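Local atomic coordinates of TqaA (Penicillium aethiopicum, PDB entry 5DLK), a protein that probably builds a peptide as a multimodular nonribosomal peptide synthetase, its terminal condensation-like domain, the part described here, being linked to peptide macrocyclization in fungi. Residues I176-W181 against C326-V331; D50-T55 against D207-L212; A289-F294 against N454-I459; K270-P275 against D431-Q436. All blocks are in the same frame, centred on the assembly; numbering follows the deposited sequence. Where two conformers were deposited one is given.

Contact 1 (I176-W181 against C326-V331)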
# COMPACT_ATOMS: atom_id res chain seq x y z
N ILE A 176 -0.20 9.65 -8.43
CA ILE A 176 -0.15 9.57 -6.97
C ILE A 176 0.93 8.57 -6.54
O ILE A 176 1.16 7.54 -7.18
CB ILE A 176 -1.56 9.18 -6.39
CG1 ILE A 176 -1.57 9.22 -4.86
CG2 ILE A 176 -2.05 7.85 -6.95
CD1 ILE A 176 -2.98 9.09 -4.25
N SER A 177 1.60 8.91 -5.44
CA SER A 177 2.59 8.03 -4.81
C SER A 177 1.87 7.08 -3.84
O SER A 177 0.92 7.47 -3.17
CB SER A 177 3.64 8.87 -4.07
OG SER A 177 4.42 8.06 -3.20
N HIS A 178 2.32 5.83 -3.74
CA HIS A 178 1.68 4.87 -2.83
C HIS A 178 1.88 5.29 -1.36
O HIS A 178 1.22 4.78 -0.46
CB HIS A 178 2.22 3.45 -3.12
CG HIS A 178 1.29 2.33 -2.75
ND1 HIS A 178 0.37 2.41 -1.72
CD2 HIS A 178 1.14 1.09 -3.27
CE1 HIS A 178 -0.29 1.28 -1.63
NE2 HIS A 178 0.16 0.45 -2.55
N SER A 179 2.74 6.28 -1.12
CA SER A 179 2.82 6.87 0.22
C SER A 179 1.53 7.61 0.57
O SER A 179 1.34 8.02 1.72
CB SER A 179 4.00 7.85 0.33
OG SER A 179 3.86 8.94 -0.59
N GLN A 180 0.63 7.74 -0.41
CA GLN A 180 -0.57 8.58 -0.25
C GLN A 180 -1.88 7.82 -0.36
O GLN A 180 -2.96 8.43 -0.31
CB GLN A 180 -0.54 9.72 -1.30
CG GLN A 180 0.68 10.62 -1.18
CD GLN A 180 0.78 11.59 -2.36
OE1 GLN A 180 1.06 11.18 -3.48
NE2 GLN A 180 0.51 12.87 -2.10
N TRP A 181 -1.83 6.50 -0.50
CA TRP A 181 -3.07 5.73 -0.60
C TRP A 181 -2.82 4.27 -0.18
O TRP A 181 -1.67 3.85 -0.04
CB TRP A 181 -3.64 5.77 -2.03
CG TRP A 181 -2.78 5.08 -3.05
CD1 TRP A 181 -1.72 5.62 -3.72
CD2 TRP A 181 -2.87 3.71 -3.47
NE1 TRP A 181 -1.17 4.68 -4.55
CE2 TRP A 181 -1.85 3.50 -4.42
CE3 TRP A 181 -3.72 2.65 -3.14
CZ2 TRP A 181 -1.64 2.27 -5.04
CZ3 TRP A 181 -3.51 1.41 -3.77
CH2 TRP A 181 -2.49 1.24 -4.70
N CYS A 326 -1.92 6.11 3.43
CA CYS A 326 -1.29 4.80 3.45
C CYS A 326 -1.11 4.38 4.90
O CYS A 326 -0.11 4.72 5.51
CB CYS A 326 0.05 4.82 2.74
SG CYS A 326 0.87 3.21 2.77
N THR A 327 -2.07 3.66 5.45
CA THR A 327 -1.95 3.18 6.83
C THR A 327 -1.41 1.75 6.88
O THR A 327 -1.30 1.16 7.98
CB THR A 327 -3.28 3.22 7.58
OG1 THR A 327 -4.20 2.29 7.01
CG2 THR A 327 -3.86 4.65 7.56
N LEU A 328 -1.13 1.17 5.71
CA LEU A 328 -0.51 -0.16 5.61
C LEU A 328 0.70 -0.27 6.49
O LEU A 328 1.44 0.69 6.65
CB LEU A 328 -0.07 -0.46 4.16
CG LEU A 328 -1.08 -0.66 3.05
CD1 LEU A 328 -0.35 -0.97 1.76
CD2 LEU A 328 -2.04 -1.79 3.40
N ASN A 329 0.93 -1.46 7.05
CA ASN A 329 2.16 -1.71 7.76
C ASN A 329 2.71 -3.06 7.37
O ASN A 329 1.95 -3.95 6.98
CB ASN A 329 1.93 -1.62 9.28
CG ASN A 329 3.19 -1.28 10.02
OD1 ASN A 329 4.22 -1.02 9.40
ND2 ASN A 329 3.13 -1.29 11.35
N PHE A 330 4.02 -3.20 7.45
CA PHE A 330 4.67 -4.48 7.18
C PHE A 330 5.30 -4.95 8.48
O PHE A 330 6.22 -4.31 8.98
CB PHE A 330 5.70 -4.32 6.08
CG PHE A 330 5.19 -3.50 4.93
CD1 PHE A 330 4.24 -4.03 4.07
CD2 PHE A 330 5.62 -2.18 4.76
CE1 PHE A 330 3.74 -3.27 3.00
CE2 PHE A 330 5.12 -1.42 3.68
CZ PHE A 330 4.18 -1.98 2.82
N VAL A 331 4.74 -6.01 9.06
CA VAL A 331 5.12 -6.42 10.43
C VAL A 331 5.45 -7.91 10.46
O VAL A 331 5.08 -8.66 9.54
CB VAL A 331 4.00 -6.10 11.45
CG1 VAL A 331 3.67 -4.58 11.47
CG2 VAL A 331 2.75 -6.95 11.19
O HOH W 1 -0.61 8.48 3.55
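The imidazole of H178 meets L328 across the contact and carries the W181 indole on one face. W181 CZ2 sits 3.5 Å above the plane of the H178 ring, over its centre. In return, H178 ND1 lies 3.7 Å above the plane of the indole, also over its centre. F61 stacks with H178, and an edge-to-face partner of W181 is H68. L328 CD1 comes to H178 CE1 obliquely at 4.1 Å, and the two side chains cross at about a right angle. H178 CG is anti to its backbone N (chi1 -154°), which carries it toward L328. H178 ND1 gives a weak bond to W181 O at 3.0 Å. C326 fits against the turn that follows strand 169-177. Its CB is 3.4 Å from both H178 O and W181 O. A water donates to S179 O and accepts from C326 N, each at 2.7 Å. T327 N binds D182 OD2. The run S177-G183 reads SHSQWDG and corresponds to the HHxxxDG motif of condensation domains, here in the SHxxxDG form. G183 and N311, seen to bind phosphopantetheine in another structure of this protein, lie close by; the ligand is absent here. The contact thus sets a cysteine CB among backbone carbonyl oxygens and one methyl on the imidazole. No direct hydrogen bond joins the segments, and the bridging water satisfies C326 N.

Contact 2 (D50-T55 against D207-L212); sequences DLLPAT and DFAHYL
L52 lays its two methyl groups on helix 208-218, CD1 against A209 CB at 3.9 Å and CD2 against L212 CD1 at 4.1 Å. This is a helix packed on the outermost strand, 47-53, of the small three-stranded antiparallel sheet of the condensation domain. The short axes of strand 50-53 and helix 208-212 pass 9.9 Å apart at an angle of 53°. The chi2 of L52 is 96°, away from a staggered value, and CD1 turned this way rests on A209. L212 also reaches the end of the strand, where its CD1 lies 3.8 Å from P53 O. T55, beyond the strand, closes the end away from A209. Its CG2 touches L212 CD2 at 3.5 Å and meets F208 CZ tip to tip at 4.1 Å. The same residue is the N-cap of helix 56-63: its side chain caps a backbone N of that helix, while T55 N donates to Q58 OE1, consistent with a capping box. Strand 108-115 backs the contact, with Q111 touching both F208 and L212. D50 ties the strand to the helix in a further way, since its OD2 bonds to Y213 OH. D207 is the N-cap of helix 208-218. Its OD2 bonds to S96 OG, and its OD1 accepts from H210 N at 3.1 Å, met nearly along the C-O axis.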
# COMPACT_ATOMS: atom_id res chain seq x y z
N ASP A 50 0.96 21.88 8.07
CA ASP A 50 1.55 20.97 9.06
C ASP A 50 2.86 20.40 8.53
O ASP A 50 3.18 20.49 7.34
CB ASP A 50 0.58 19.83 9.40
CG ASP A 50 0.69 19.38 10.87
OD1 ASP A 50 1.77 19.53 11.50
OD2 ASP A 50 -0.31 18.86 11.40
N LEU A 51 3.63 19.81 9.44
CA LEU A 51 4.82 19.09 9.05
C LEU A 51 4.96 17.91 10.00
O LEU A 51 4.97 18.08 11.22
CB LEU A 51 6.05 20.00 9.08
CG LEU A 51 7.30 19.50 8.35
CD1 LEU A 51 8.24 20.65 8.04
CD2 LEU A 51 8.00 18.43 9.18
N LEU A 52 5.05 16.71 9.43
CA LEU A 52 5.13 15.46 10.22
C LEU A 52 6.19 14.53 9.65
O LEU A 52 6.55 14.63 8.49
CB LEU A 52 3.78 14.73 10.23
CG LEU A 52 2.55 15.49 10.71
CD1 LEU A 52 1.80 16.06 9.50
CD2 LEU A 52 1.66 14.61 11.55
N PRO A 53 6.70 13.60 10.47
CA PRO A 53 7.57 12.59 9.86
C PRO A 53 6.75 11.74 8.90
O PRO A 53 5.54 11.56 9.14
CB PRO A 53 8.06 11.76 11.06
CG PRO A 53 7.77 12.64 12.29
CD PRO A 53 6.52 13.39 11.92
N ALA A 54 7.38 11.27 7.82
CA ALA A 54 6.78 10.24 6.99
C ALA A 54 6.93 8.90 7.74
O ALA A 54 7.92 8.70 8.43
CB ALA A 54 7.44 10.19 5.65
N THR A 55 5.97 8.00 7.58
CA THR A 55 6.07 6.70 8.27
C THR A 55 7.06 5.80 7.56
O THR A 55 7.41 6.02 6.39
CB THR A 55 4.72 5.99 8.31
OG1 THR A 55 4.33 5.62 6.98
CG2 THR A 55 3.66 6.88 8.93
N ASP A 207 -8.00 13.21 8.19
CA ASP A 207 -6.93 13.01 7.23
C ASP A 207 -5.84 12.12 7.79
O ASP A 207 -5.93 11.65 8.93
CB ASP A 207 -6.35 14.33 6.73
CG ASP A 207 -5.84 15.22 7.85
OD1 ASP A 207 -5.70 14.75 9.00
OD2 ASP A 207 -5.55 16.40 7.55
N PHE A 208 -4.81 11.88 6.98
CA PHE A 208 -3.74 11.00 7.38
C PHE A 208 -2.96 11.57 8.56
O PHE A 208 -2.53 10.84 9.44
CB PHE A 208 -2.82 10.72 6.18
CG PHE A 208 -1.76 9.71 6.47
CD1 PHE A 208 -2.11 8.40 6.77
CD2 PHE A 208 -0.43 10.07 6.45
CE1 PHE A 208 -1.13 7.46 7.05
CE2 PHE A 208 0.56 9.14 6.72
CZ PHE A 208 0.21 7.84 7.02
N ALA A 209 -2.78 12.89 8.59
CA ALA A 209 -2.08 13.50 9.73
C ALA A 209 -2.77 13.13 11.05
O ALA A 209 -2.10 12.89 12.05
CB ALA A 209 -1.99 15.02 9.56
N HIS A 210 -4.10 13.05 11.05
CA HIS A 210 -4.83 12.74 12.28
C HIS A 210 -4.65 11.28 12.72
O HIS A 210 -4.75 10.96 13.90
CB HIS A 210 -6.31 13.06 12.10
CG HIS A 210 -6.58 14.49 11.77
ND1 HIS A 210 -7.62 14.90 10.97
CD2 HIS A 210 -5.91 15.62 12.12
CE1 HIS A 210 -7.59 16.21 10.85
NE2 HIS A 210 -6.56 16.67 11.54
N TYR A 211 -4.40 10.41 11.76
CA TYR A 211 -4.00 9.04 12.07
C TYR A 211 -2.67 9.04 12.81
O TYR A 211 -2.52 8.36 13.84
CB TYR A 211 -3.91 8.24 10.78
CG TYR A 211 -3.46 6.80 10.93
CD1 TYR A 211 -4.35 5.81 11.30
CD2 TYR A 211 -2.14 6.45 10.68
CE1 TYR A 211 -3.95 4.49 11.41
CE2 TYR A 211 -1.72 5.14 10.81
CZ TYR A 211 -2.63 4.16 11.17
OH TYR A 211 -2.22 2.86 11.29
N LEU A 212 -1.72 9.82 12.31
CA LEU A 212 -0.40 9.91 12.90
C LEU A 212 -0.45 10.51 14.32
O LEU A 212 0.20 9.99 15.24
CB LEU A 212 0.53 10.73 12.01
CG LEU A 212 0.82 10.11 10.63
CD1 LEU A 212 1.86 10.91 9.88
CD2 LEU A 212 1.25 8.65 10.79

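Contact 3 (A289-F294 against N454-I459); sequences AATALF and NNISAI
A290 and I459 form the tight part of this helix crossing. A290 CB is 3.5 Å from I459 CG2, closer than usual van der Waals contact, and the small alanine lets the backbones come near. The short helix axes pass 8.9 Å apart at 120°. I456 adds to this buried part: its CD1 lies 4.0 Å from T291 CA. Two margins are looser and partly exposed. At one, L293 CD2 is 4.3 Å from I459 CG2. At another, F294 spans core and margin. Its CG, anti to the backbone N (chi1 174°), is carried over I456 CD1 at 3.8 Å, and its CB packs there too. The ring crosses N455 obliquely. N455 OD1 comes to the ring edge, in plane, 3.6 Å from F294 CE1. N455 ND2 bonds instead to E451 within its own helix. An alanine in place of F294 would probably open a gap beside I456 CD1 and leave the N455 side chain without its ring neighbour. The C-terminal F476 touches both F294 and I459. The arrangement is plain helix-on-helix packing in the half of the condensation domain built on the six-stranded mixed sheet, where helix 446-465 also lies against strand 265-272.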
# COMPACT_ATOMS: atom_id res chain seq x y z
N ALA A 289 -0.30 -19.51 5.96
CA ALA A 289 0.03 -20.84 6.48
C ALA A 289 0.82 -21.63 5.46
O ALA A 289 1.76 -22.34 5.81
CB ALA A 289 -1.22 -21.61 6.88
N ALA A 290 0.43 -21.52 4.19
CA ALA A 290 1.15 -22.23 3.13
C ALA A 290 2.60 -21.73 3.06
O ALA A 290 3.55 -22.52 2.91
CB ALA A 290 0.44 -22.04 1.76
N THR A 291 2.76 -20.42 3.16
CA THR A 291 4.08 -19.81 3.15
C THR A 291 4.92 -20.29 4.35
O THR A 291 6.12 -20.56 4.21
CB THR A 291 3.97 -18.28 3.15
OG1 THR A 291 3.26 -17.88 1.97
CG2 THR A 291 5.36 -17.63 3.14
N ALA A 292 4.28 -20.40 5.51
CA ALA A 292 5.00 -20.87 6.71
C ALA A 292 5.49 -22.29 6.56
O ALA A 292 6.61 -22.62 6.96
CB ALA A 292 4.12 -20.75 7.95
N LEU A 293 4.66 -23.15 5.98
CA LEU A 293 5.06 -24.54 5.79
C LEU A 293 6.22 -24.62 4.80
O LEU A 293 7.17 -25.40 5.01
CB LEU A 293 3.89 -25.40 5.30
CG LEU A 293 4.27 -26.88 5.19
CD1 LEU A 293 4.69 -27.45 6.54
CD2 LEU A 293 3.10 -27.65 4.61
N PHE A 294 6.12 -23.86 3.72
CA PHE A 294 7.18 -23.77 2.71
C PHE A 294 8.49 -23.38 3.38
O PHE A 294 9.54 -24.03 3.16
CB PHE A 294 6.79 -22.75 1.62
CG PHE A 294 7.89 -22.48 0.61
CD1 PHE A 294 8.00 -23.26 -0.53
CD2 PHE A 294 8.80 -21.44 0.80
CE1 PHE A 294 9.01 -23.00 -1.47
CE2 PHE A 294 9.80 -21.19 -0.12
CZ PHE A 294 9.91 -21.98 -1.26
N ASN A 454 4.79 -21.54 -7.99
CA ASN A 454 4.24 -22.88 -8.15
C ASN A 454 4.10 -23.63 -6.83
O ASN A 454 3.07 -24.23 -6.56
CB ASN A 454 5.12 -23.70 -9.10
CG ASN A 454 4.86 -23.35 -10.56
OD1 ASN A 454 3.86 -22.71 -10.88
ND2 ASN A 454 5.77 -23.76 -11.44
N ASN A 455 5.16 -23.61 -6.03
CA ASN A 455 5.15 -24.34 -4.75
C ASN A 455 4.11 -23.78 -3.77
O ASN A 455 3.35 -24.54 -3.16
CB ASN A 455 6.52 -24.27 -4.08
CG ASN A 455 7.59 -25.07 -4.81
OD1 ASN A 455 8.78 -24.89 -4.54
ND2 ASN A 455 7.19 -25.90 -5.77
N ILE A 456 4.12 -22.46 -3.61
CA ILE A 456 3.16 -21.80 -2.72
C ILE A 456 1.73 -22.11 -3.16
O ILE A 456 0.90 -22.49 -2.35
CB ILE A 456 3.36 -20.26 -2.69
CG1 ILE A 456 4.73 -19.88 -2.12
CG2 ILE A 456 2.25 -19.59 -1.88
CD1 ILE A 456 4.96 -20.34 -0.67
N SER A 457 1.45 -21.97 -4.46
CA SER A 457 0.10 -22.26 -4.94
C SER A 457 -0.26 -23.74 -4.74
O SER A 457 -1.41 -24.03 -4.40
CB SER A 457 -0.05 -21.83 -6.40
OG SER A 457 0.78 -22.59 -7.25
N ALA A 458 0.69 -24.65 -4.93
CA ALA A 458 0.43 -26.08 -4.74
C ALA A 458 0.06 -26.41 -3.30
O ALA A 458 -0.84 -27.22 -3.04
CB ALA A 458 1.66 -26.91 -5.16
N ILE A 459 0.77 -25.79 -2.36
CA ILE A 459 0.47 -25.98 -0.94
C ILE A 459 -0.90 -25.43 -0.59
O ILE A 459 -1.67 -26.10 0.12
CB ILE A 459 1.54 -25.32 -0.04
CG1 ILE A 459 2.90 -25.98 -0.28
CG2 ILE A 459 1.15 -25.45 1.46
CD1 ILE A 459 4.07 -25.07 0.07

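Contact 4 (K270-P275 against D431-Q436); sequences KGIVPP and DRLEVQ. With EDO (1,2-ethanediol), chain F.
P274 and P275 come one residue after the paired strand ends, yet both still pack on the partner segment. P274 CG lies 3.6 Å from R432 N. P275 CD lies 3.7 Å from L433 CB, and the two side chains cross at about a right angle. Before the prolines the pairing is regular. K270 and V435 are a hydrogen-bonded pair with both N-to-O distances 2.8 Å. I272 and L433 form the next such pair, with L433 N 2.9 Å from I272 O. G271 and E434 between them are a non-hydrogen-bonded pair. I272 CG1 stands between backbone N and carbonyl carbon (chi1 58°), which puts it 3.5 Å from L433 O. K270, I272, L433 and V435 share one face of the sheet; K270 and I272 there touch helix 446-465. E434 points to the other face and holds a polar network. R432 NE donates to E434 OE1 at 3.0 Å, from above the carboxylate plane. R432 NH1 makes a second salt bridge, to D431 OD1. E434 OE2 takes the bond from Q436 NE2 on its anti lone pair, at 2.8 Å. An alanine in place of E434 would probably leave the R432 guanidinium without one of its two carboxylate mates and Q436 NE2 without this acceptor. The whole is an antiparallel strand pair at one margin of the six-stranded mixed sheet, with strand 265-272 outermost.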
# COMPACT_ATOMS: atom_id res chain seq x y z
N LYS A 270 0.87 -17.14 -10.92
CA LYS A 270 0.32 -18.49 -11.00
C LYS A 270 -1.12 -18.47 -10.50
O LYS A 270 -1.39 -18.08 -9.37
CB LYS A 270 1.17 -19.48 -10.18
CG LYS A 270 0.69 -20.94 -10.20
CD LYS A 270 0.56 -21.45 -11.63
CE LYS A 270 0.81 -22.96 -11.73
NZ LYS A 270 -0.31 -23.75 -11.20
N GLY A 271 -2.06 -18.87 -11.35
CA GLY A 271 -3.44 -18.92 -10.92
C GLY A 271 -3.88 -20.32 -10.53
O GLY A 271 -3.50 -21.31 -11.16
N ILE A 272 -4.69 -20.41 -9.47
CA ILE A 272 -5.27 -21.68 -9.05
C ILE A 272 -6.76 -21.54 -8.87
O ILE A 272 -7.26 -20.44 -8.76
CB ILE A 272 -4.65 -22.20 -7.72
CG1 ILE A 272 -4.84 -21.16 -6.60
CG2 ILE A 272 -3.19 -22.49 -7.91
CD1 ILE A 272 -4.40 -21.71 -5.22
N VAL A 273 -7.46 -22.68 -8.86
CA VAL A 273 -8.86 -22.72 -8.51
C VAL A 273 -9.05 -22.03 -7.16
O VAL A 273 -8.26 -22.29 -6.25
CB VAL A 273 -9.37 -24.15 -8.43
CG1 VAL A 273 -10.82 -24.17 -7.98
CG2 VAL A 273 -9.16 -24.84 -9.78
N PRO A 274 -10.05 -21.13 -7.03
CA PRO A 274 -10.25 -20.42 -5.76
C PRO A 274 -10.43 -21.42 -4.63
O PRO A 274 -11.30 -22.30 -4.71
CB PRO A 274 -11.52 -19.61 -6.00
CG PRO A 274 -11.45 -19.29 -7.48
CD PRO A 274 -10.91 -20.58 -8.10
N PRO A 275 -9.56 -21.33 -3.61
CA PRO A 275 -9.60 -22.35 -2.57
C PRO A 275 -10.90 -22.35 -1.79
O PRO A 275 -11.52 -21.31 -1.59
CB PRO A 275 -8.43 -21.96 -1.65
CG PRO A 275 -7.53 -21.14 -2.51
CD PRO A 275 -8.41 -20.42 -3.48
N ASP A 431 -12.71 -16.19 -10.63
CA ASP A 431 -12.38 -17.42 -11.35
C ASP A 431 -11.01 -18.00 -11.00
O ASP A 431 -10.66 -19.08 -11.45
CB ASP A 431 -12.44 -17.18 -12.86
CG ASP A 431 -11.23 -16.41 -13.38
OD1 ASP A 431 -10.81 -15.44 -12.70
OD2 ASP A 431 -10.70 -16.77 -14.45
N ARG A 432 -10.22 -17.28 -10.20
CA ARG A 432 -8.91 -17.78 -9.80
C ARG A 432 -8.41 -17.04 -8.56
O ARG A 432 -8.77 -15.88 -8.33
CB ARG A 432 -7.90 -17.61 -10.94
CG ARG A 432 -7.51 -16.14 -11.19
CD ARG A 432 -6.87 -15.92 -12.54
NE ARG A 432 -6.34 -14.56 -12.68
CZ ARG A 432 -7.10 -13.48 -12.90
NH1 ARG A 432 -8.42 -13.60 -13.00
NH2 ARG A 432 -6.53 -12.29 -13.01
N LEU A 433 -7.61 -17.72 -7.75
CA LEU A 433 -6.75 -17.03 -6.79
C LEU A 433 -5.41 -16.90 -7.48
O LEU A 433 -4.82 -17.89 -7.90
CB LEU A 433 -6.62 -17.79 -5.46
CG LEU A 433 -5.65 -17.16 -4.44
CD1 LEU A 433 -6.28 -15.95 -3.79
CD2 LEU A 433 -5.21 -18.16 -3.37
N GLU A 434 -4.94 -15.67 -7.65
CA GLU A 434 -3.69 -15.46 -8.36
C GLU A 434 -2.54 -15.22 -7.39
O GLU A 434 -2.59 -14.27 -6.62
CB GLU A 434 -3.81 -14.30 -9.33
CG GLU A 434 -2.67 -14.22 -10.30
CD GLU A 434 -2.94 -13.22 -11.40
OE1 GLU A 434 -3.54 -13.62 -12.42
OE2 GLU A 434 -2.59 -12.05 -11.22
N VAL A 435 -1.55 -16.10 -7.41
CA VAL A 435 -0.35 -15.93 -6.61
C VAL A 435 0.65 -15.15 -7.46
O VAL A 435 0.97 -15.56 -8.58
CB VAL A 435 0.22 -17.30 -6.15
CG1 VAL A 435 1.54 -17.14 -5.41
CG2 VAL A 435 -0.83 -18.06 -5.31
N GLN A 436 1.12 -14.02 -6.95
CA GLN A 436 2.04 -13.17 -7.68
C GLN A 436 3.33 -13.03 -6.90
O GLN A 436 3.30 -12.71 -5.71
CB GLN A 436 1.42 -11.79 -7.91
CG GLN A 436 -0.03 -11.85 -8.40
CD GLN A 436 -0.69 -10.48 -8.43
OE1 GLN A 436 -0.25 -9.55 -7.75
NE2 GLN A 436 -1.74 -10.34 -9.24
C1 EDO F . 0.33 -7.00 -11.53
O1 EDO F . -0.27 -7.34 -10.26
C2 EDO F . 1.00 -5.63 -11.44
O2 EDO F . 2.11 -5.58 -12.35

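In the fold
The four contacts fall into two groups within one condensation domain. Contacts 1 and 2, centres 12 Å apart, touch where F208 and Y211 pack on C326 and T327. Contacts 3 and 4, centres 13 Å apart, touch through N454 and S457 on K270 and I272. Contact 2 lies about 37 Å from both, centre to centre, across the chain's centre. Along the chain the segments of contacts 1 and 2 alternate, as do those of 3 and 4; contact 2 closes before 3 and 4 open. Contact 1 joins the turn after strand 169-177 to the loop leading into strand 329-336. It so links the ends of the five-stranded sheet and the six-stranded one, which holds contact 4.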